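Local atomic coordinates of actinorhodin polyketide putative beta-ketoacyl synthase 2 (Streptomyces coelicolor A3, PDB entry 1TQY), a protein that is the chain length factor of actinorhodin polyketide synthase, a beta-ketoacyl synthase family member that probably works beside a catalytic ketosynthase in building the polyketide chain. Residues H178-I183 with A263-T268; P347-T352 with A392-R397. All blocks are in the same frame, centred on the assembly; numbering follows the deposited sequence.

Overall arrangement
Both interactions set a central helix of the layered alpha/beta thiolase-like fold against the same set of strands. Both segments of interaction 1 precede those of interaction 2 in the sequence. Their centres are about 13 Å apart and their nearest atoms about 7 Å, so they do not touch directly. Strand 402-410 joins them, pairing antiparallel with strand 260-269 of interaction 1 and with strand 391-398 of interaction 2. Helix 171-185 is the second connection: its 178-183 portion makes interaction 1, while Leu173 packs on Val350 and Val394 of interaction 2. The strands of the C-terminal half are thus fastened to two central helices, one from each half of the chain.

Interaction 1 (H178-I183 with A263-T268); sequences HARRTI and AGCAST
Arg180 of helix 178-183 reaches to Ala263, Gly264 and Cys265 at a classic beta bulge, where Ala263 and Gly264 both face Val407 of strand 402-410. This is a helix-on-strand contact of the thiolase-like fold: helix 178-183, part of helix 171-185, passes strand 263-268, part of strand 260-269, at 123° between chain directions, with the short segments' axes 9.4 Å apart at closest. The helix also reaches the partner protein chain, where Arg181 NH2, on the residue after Arg180, hydrogen-bonds to a polar side chain. The spacing of helix and strand leaves the bridging to one long side chain, that of Arg180. From CB, which points toward the strand, the arginine runs out with CG opposite the backbone N (chi1 171°) and stays extended as far as NE. CD is the first atom to meet the strand, lying 3.9 Å from Cys265 SG. The sulfur comes to meet it because chi1 of Cys265, -48°, swings SG beside its own backbone N. Further out the guanidinium lays one face over the bulge, with Ala263 O and the CA of Gly264 beneath it. CZ stands 3.5 Å from Ala263 O, and the NH2 of Arg180 is closer still to that oxygen, at 3.0 Å. The angle is too poor for a hydrogen bond, as expected when the carbonyl sits under the flat group; any attraction there is probably electrostatic. The charge of Arg180 is met by Asp291 on helix 281-292, which covers Ala263 and Ala266. NH1 is 3.9 Å from the backbone N of Cys265, and the two share one acceptor: Asp291 OD2 takes a salt bridge from NH1 and a hydrogen bond from Cys265 N.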
loop_
_atom_site.group_PDB
_atom_site.type_symbol
_atom_site.label_atom_id
_atom_site.label_comp_id
_atom_site.label_asym_id
_atom_site.label_seq_id
_atom_site.Cartn_x
_atom_site.Cartn_y
_atom_site.Cartn_z
ATOM N N HIS B 178 -0.188 8.409 -8.042
ATOM C CA HIS B 178 -0.941 7.208 -8.415
ATOM C C HIS B 178 -2.351 7.610 -8.864
ATOM O O HIS B 178 -2.931 7.016 -9.780
ATOM C CB HIS B 178 -1.011 6.241 -7.223
ATOM C CG HIS B 178 -1.613 4.907 -7.549
ATOM N ND1 HIS B 178 -0.911 3.723 -7.429
ATOM C CD2 HIS B 178 -2.862 4.559 -7.947
ATOM C CE1 HIS B 178 -1.701 2.708 -7.736
ATOM N NE2 HIS B 178 -2.892 3.187 -8.054
ATOM N N ALA B 179 -2.894 8.629 -8.207
ATOM C CA ALA B 179 -4.215 9.124 -8.554
ATOM C C ALA B 179 -4.156 9.729 -9.946
ATOM O O ALA B 179 -5.028 9.485 -10.785
ATOM C CB ALA B 179 -4.669 10.173 -7.557
ATOM N N ARG B 180 -3.123 10.529 -10.189
ATOM C CA ARG B 180 -2.968 11.164 -11.495
ATOM C C ARG B 180 -3.000 10.120 -12.606
ATOM O O ARG B 180 -3.632 10.332 -13.635
ATOM C CB ARG B 180 -1.656 11.952 -11.561
ATOM C CG ARG B 180 -1.310 12.465 -12.952
ATOM C CD ARG B 180 -0.393 13.670 -12.863
ATOM N NE ARG B 180 0.113 14.112 -14.166
ATOM C CZ ARG B 180 1.227 13.661 -14.734
ATOM N NH1 ARG B 180 1.966 12.745 -14.120
ATOM N NH2 ARG B 180 1.612 14.140 -15.913
ATOM N N ARG B 181 -2.331 8.995 -12.383
ATOM C CA ARG B 181 -2.287 7.926 -13.369
ATOM C C ARG B 181 -3.694 7.398 -13.628
ATOM O O ARG B 181 -4.128 7.257 -14.772
ATOM C CB ARG B 181 -1.405 6.789 -12.856
ATOM C CG ARG B 181 -1.108 5.700 -13.871
ATOM C CD ARG B 181 -0.089 4.707 -13.323
ATOM N NE ARG B 181 -0.658 3.904 -12.245
ATOM C CZ ARG B 181 0.030 3.061 -11.477
ATOM N NH1 ARG B 181 1.336 2.900 -11.657
ATOM N NH2 ARG B 181 -0.598 2.370 -10.530
ATOM N N THR B 182 -4.402 7.117 -12.542
ATOM C CA THR B 182 -5.754 6.591 -12.608
ATOM C C THR B 182 -6.700 7.525 -13.375
ATOM O O THR B 182 -7.419 7.094 -14.288
ATOM C CB THR B 182 -6.272 6.305 -11.177
ATOM O OG1 THR B 182 -5.363 5.404 -10.538
ATOM C CG2 THR B 182 -7.648 5.660 -11.216
ATOM N N ILE B 183 -6.692 8.800 -13.015
ATOM C CA ILE B 183 -7.519 9.782 -13.699
ATOM C C ILE B 183 -7.221 9.781 -15.205
ATOM O O ILE B 183 -8.130 9.758 -16.044
ATOM C CB ILE B 183 -7.258 11.186 -13.128
ATOM C CG1 ILE B 183 -7.870 11.261 -11.734
ATOM C CG2 ILE B 183 -7.798 12.263 -14.084
ATOM C CD1 ILE B 183 -7.420 12.439 -10.923
ATOM N N ALA B 263 1.169 18.849 -12.520
ATOM C CA ALA B 263 1.871 18.722 -13.795
ATOM C C ALA B 263 2.684 17.458 -14.024
ATOM O O ALA B 263 2.595 16.845 -15.088
ATOM C CB ALA B 263 2.755 19.949 -14.007
ATOM N N GLY B 264 3.495 17.078 -13.042
ATOM C CA GLY B 264 4.309 15.884 -13.189
ATOM C C GLY B 264 4.580 15.205 -11.861
ATOM O O GLY B 264 4.455 15.824 -10.798
ATOM N N CYS B 265 4.953 13.927 -11.928
ATOM C CA CYS B 265 5.248 13.112 -10.744
ATOM C C CYS B 265 6.352 12.114 -11.057
ATOM O O CYS B 265 6.528 11.719 -12.205
ATOM C CB CYS B 265 4.017 12.307 -10.323
ATOM S SG CYS B 265 2.484 13.251 -10.220
ATOM N N ALA B 266 7.074 11.686 -10.028
ATOM C CA ALA B 266 8.137 10.706 -10.207
ATOM C C ALA B 266 8.599 10.092 -8.888
ATOM O O ALA B 266 8.652 10.775 -7.859
ATOM C CB ALA B 266 9.320 11.343 -10.921
ATOM N N SER B 267 8.937 8.805 -8.938
ATOM C CA SER B 267 9.407 8.064 -7.771
ATOM C C SER B 267 10.670 7.295 -8.134
ATOM O O SER B 267 10.723 6.644 -9.176
ATOM C CB SER B 267 8.361 7.044 -7.302
ATOM O OG SER B 267 7.167 7.673 -6.885
ATOM N N THR B 268 11.692 7.382 -7.288
ATOM C CA THR B 268 12.932 6.636 -7.516
ATOM C C THR B 268 13.276 5.985 -6.188
ATOM O O THR B 268 12.619 6.244 -5.182
ATOM C CB THR B 268 14.129 7.535 -7.941
ATOM O OG1 THR B 268 14.442 8.451 -6.887
ATOM C CG2 THR B 268 13.819 8.307 -9.225
#

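Interaction 2 (P347-T352 with A392-R397); sequences PLDVVT and ALVLAR
Helix 347-352 runs nearly antiparallel to strand 392-397, at 165° with the segment axes 8.6 Å apart at closest, and Val350 and Val394 stand nearest each other with their CA atoms 6.5 Å apart. The helix lies over a face of the strands as one of the central-layer helices of the layered alpha/beta thiolase-like fold, and the contact is wholly buried. Val394 carries the apolar part of the contact. Its CG1, placed opposite the backbone N by a chi1 of 178°, touches Asp349 CB at 3.7 Å and lies 4.2 Å from Val350 CG2, so a single methyl spans two successive helix residues. Asp349 is buried, and its OD2 has two partners. A water donates to OD2 at 2.8 Å and also to Leu395 O at 2.7 Å, bridging the helix side chain to the strand backbone. The same OD2 forms a salt bridge with Lys335. Around the contact, strand 391-398 lies between strands 301-303 and 402-410. Leu395 points away from helix 347-352 and packs on Glu316 and Ile320 of helix 310-324. Leu173 of helix 171-185 packs on both Val350 and Val394, and Val350 also meets Leu242 of strand 238-246.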
loop_
_atom_site.group_PDB
_atom_site.type_symbol
_atom_site.label_atom_id
_atom_site.label_comp_id
_atom_site.label_asym_id
_atom_site.label_seq_id
_atom_site.Cartn_x
_atom_site.Cartn_y
_atom_site.Cartn_z
ATOM N N PRO B 347 1.073 15.074 1.043
ATOM C CA PRO B 347 -0.218 15.693 0.740
ATOM C C PRO B 347 -0.355 17.107 1.307
ATOM O O PRO B 347 -0.826 18.011 0.620
ATOM C CB PRO B 347 -1.208 14.707 1.349
ATOM C CG PRO B 347 -0.548 13.389 1.034
ATOM C CD PRO B 347 0.899 13.666 1.442
ATOM N N LEU B 348 0.071 17.295 2.556
ATOM C CA LEU B 348 -0.025 18.606 3.194
ATOM C C LEU B 348 0.927 19.614 2.541
ATOM O O LEU B 348 0.604 20.801 2.404
ATOM C CB LEU B 348 0.257 18.503 4.699
ATOM C CG LEU B 348 -0.132 19.755 5.495
ATOM C CD1 LEU B 348 -1.588 20.090 5.214
ATOM C CD2 LEU B 348 0.079 19.527 6.988
ATOM N N ASP B 349 2.103 19.140 2.143
ATOM C CA ASP B 349 3.084 19.986 1.468
ATOM C C ASP B 349 2.478 20.464 0.144
ATOM O O ASP B 349 2.603 21.634 -0.223
ATOM C CB ASP B 349 4.375 19.195 1.215
ATOM C CG ASP B 349 5.367 19.293 2.377
ATOM O OD1 ASP B 349 4.977 19.706 3.499
ATOM O OD2 ASP B 349 6.552 18.942 2.171
ATOM N N VAL B 350 1.815 19.549 -0.560
ATOM C CA VAL B 350 1.166 19.879 -1.821
ATOM C C VAL B 350 0.107 20.963 -1.610
ATOM O O VAL B 350 0.020 21.920 -2.381
ATOM C CB VAL B 350 0.509 18.631 -2.449
ATOM C CG1 VAL B 350 -0.406 19.042 -3.605
ATOM C CG2 VAL B 350 1.607 17.682 -2.960
ATOM N N VAL B 351 -0.703 20.809 -0.568
ATOM C CA VAL B 351 -1.736 21.790 -0.262
ATOM C C VAL B 351 -1.093 23.136 0.041
ATOM O O VAL B 351 -1.543 24.181 -0.431
ATOM C CB VAL B 351 -2.577 21.366 0.966
ATOM C CG1 VAL B 351 -3.494 22.513 1.395
ATOM C CG2 VAL B 351 -3.407 20.144 0.633
ATOM N N THR B 352 -0.028 23.109 0.834
ATOM C CA THR B 352 0.665 24.334 1.209
ATOM C C THR B 352 1.252 25.023 -0.025
ATOM O O THR B 352 1.184 26.250 -0.144
ATOM C CB THR B 352 1.752 24.021 2.244
ATOM O OG1 THR B 352 1.175 23.235 3.299
ATOM C CG2 THR B 352 2.308 25.296 2.842
ATOM N N ALA B 392 5.667 25.137 -8.617
ATOM C CA ALA B 392 6.313 24.684 -7.406
ATOM C C ALA B 392 6.699 23.223 -7.521
ATOM O O ALA B 392 6.003 22.445 -8.177
ATOM C CB ALA B 392 5.377 24.876 -6.217
ATOM N N LEU B 393 7.827 22.866 -6.910
ATOM C CA LEU B 393 8.289 21.480 -6.879
ATOM C C LEU B 393 8.149 21.051 -5.416
ATOM O O LEU B 393 8.550 21.782 -4.509
ATOM C CB LEU B 393 9.765 21.357 -7.309
ATOM C CG LEU B 393 10.384 19.963 -7.091
ATOM C CD1 LEU B 393 9.822 18.988 -8.104
ATOM C CD2 LEU B 393 11.920 20.018 -7.216
ATOM N N VAL B 394 7.549 19.886 -5.194
ATOM C CA VAL B 394 7.359 19.338 -3.852
ATOM C C VAL B 394 8.153 18.038 -3.779
ATOM O O VAL B 394 8.083 17.208 -4.684
ATOM C CB VAL B 394 5.859 19.056 -3.553
ATOM C CG1 VAL B 394 5.699 18.445 -2.153
ATOM C CG2 VAL B 394 5.063 20.360 -3.636
ATOM N N LEU B 395 8.911 17.874 -2.700
ATOM C CA LEU B 395 9.763 16.701 -2.502
ATOM C C LEU B 395 9.434 15.935 -1.227
ATOM O O LEU B 395 9.070 16.529 -0.216
ATOM C CB LEU B 395 11.219 17.151 -2.421
ATOM C CG LEU B 395 11.718 17.944 -3.624
ATOM C CD1 LEU B 395 13.175 18.319 -3.436
ATOM C CD2 LEU B 395 11.531 17.097 -4.869
ATOM N N ALA B 396 9.591 14.620 -1.264
ATOM C CA ALA B 396 9.337 13.821 -0.075
ATOM C C ALA B 396 10.213 12.591 -0.125
ATOM O O ALA B 396 10.437 12.040 -1.194
ATOM C CB ALA B 396 7.870 13.400 -0.012
ATOM N N ARG B 397 10.754 12.178 1.015
ATOM C CA ARG B 397 11.559 10.966 1.016
ATOM C C ARG B 397 11.016 10.048 2.071
ATOM O O ARG B 397 10.412 10.489 3.041
ATOM C CB ARG B 397 13.026 11.240 1.335
ATOM C CG ARG B 397 13.686 12.213 0.408
ATOM C CD ARG B 397 14.303 13.323 1.224
ATOM N NE ARG B 397 15.720 13.099 1.411
ATOM C CZ ARG B 397 16.512 13.826 2.193
ATOM N NH1 ARG B 397 16.044 14.851 2.900
ATOM N NH2 ARG B 397 17.794 13.523 2.233
HETATM O O HOH W 1 6.800 16.281 1.215
#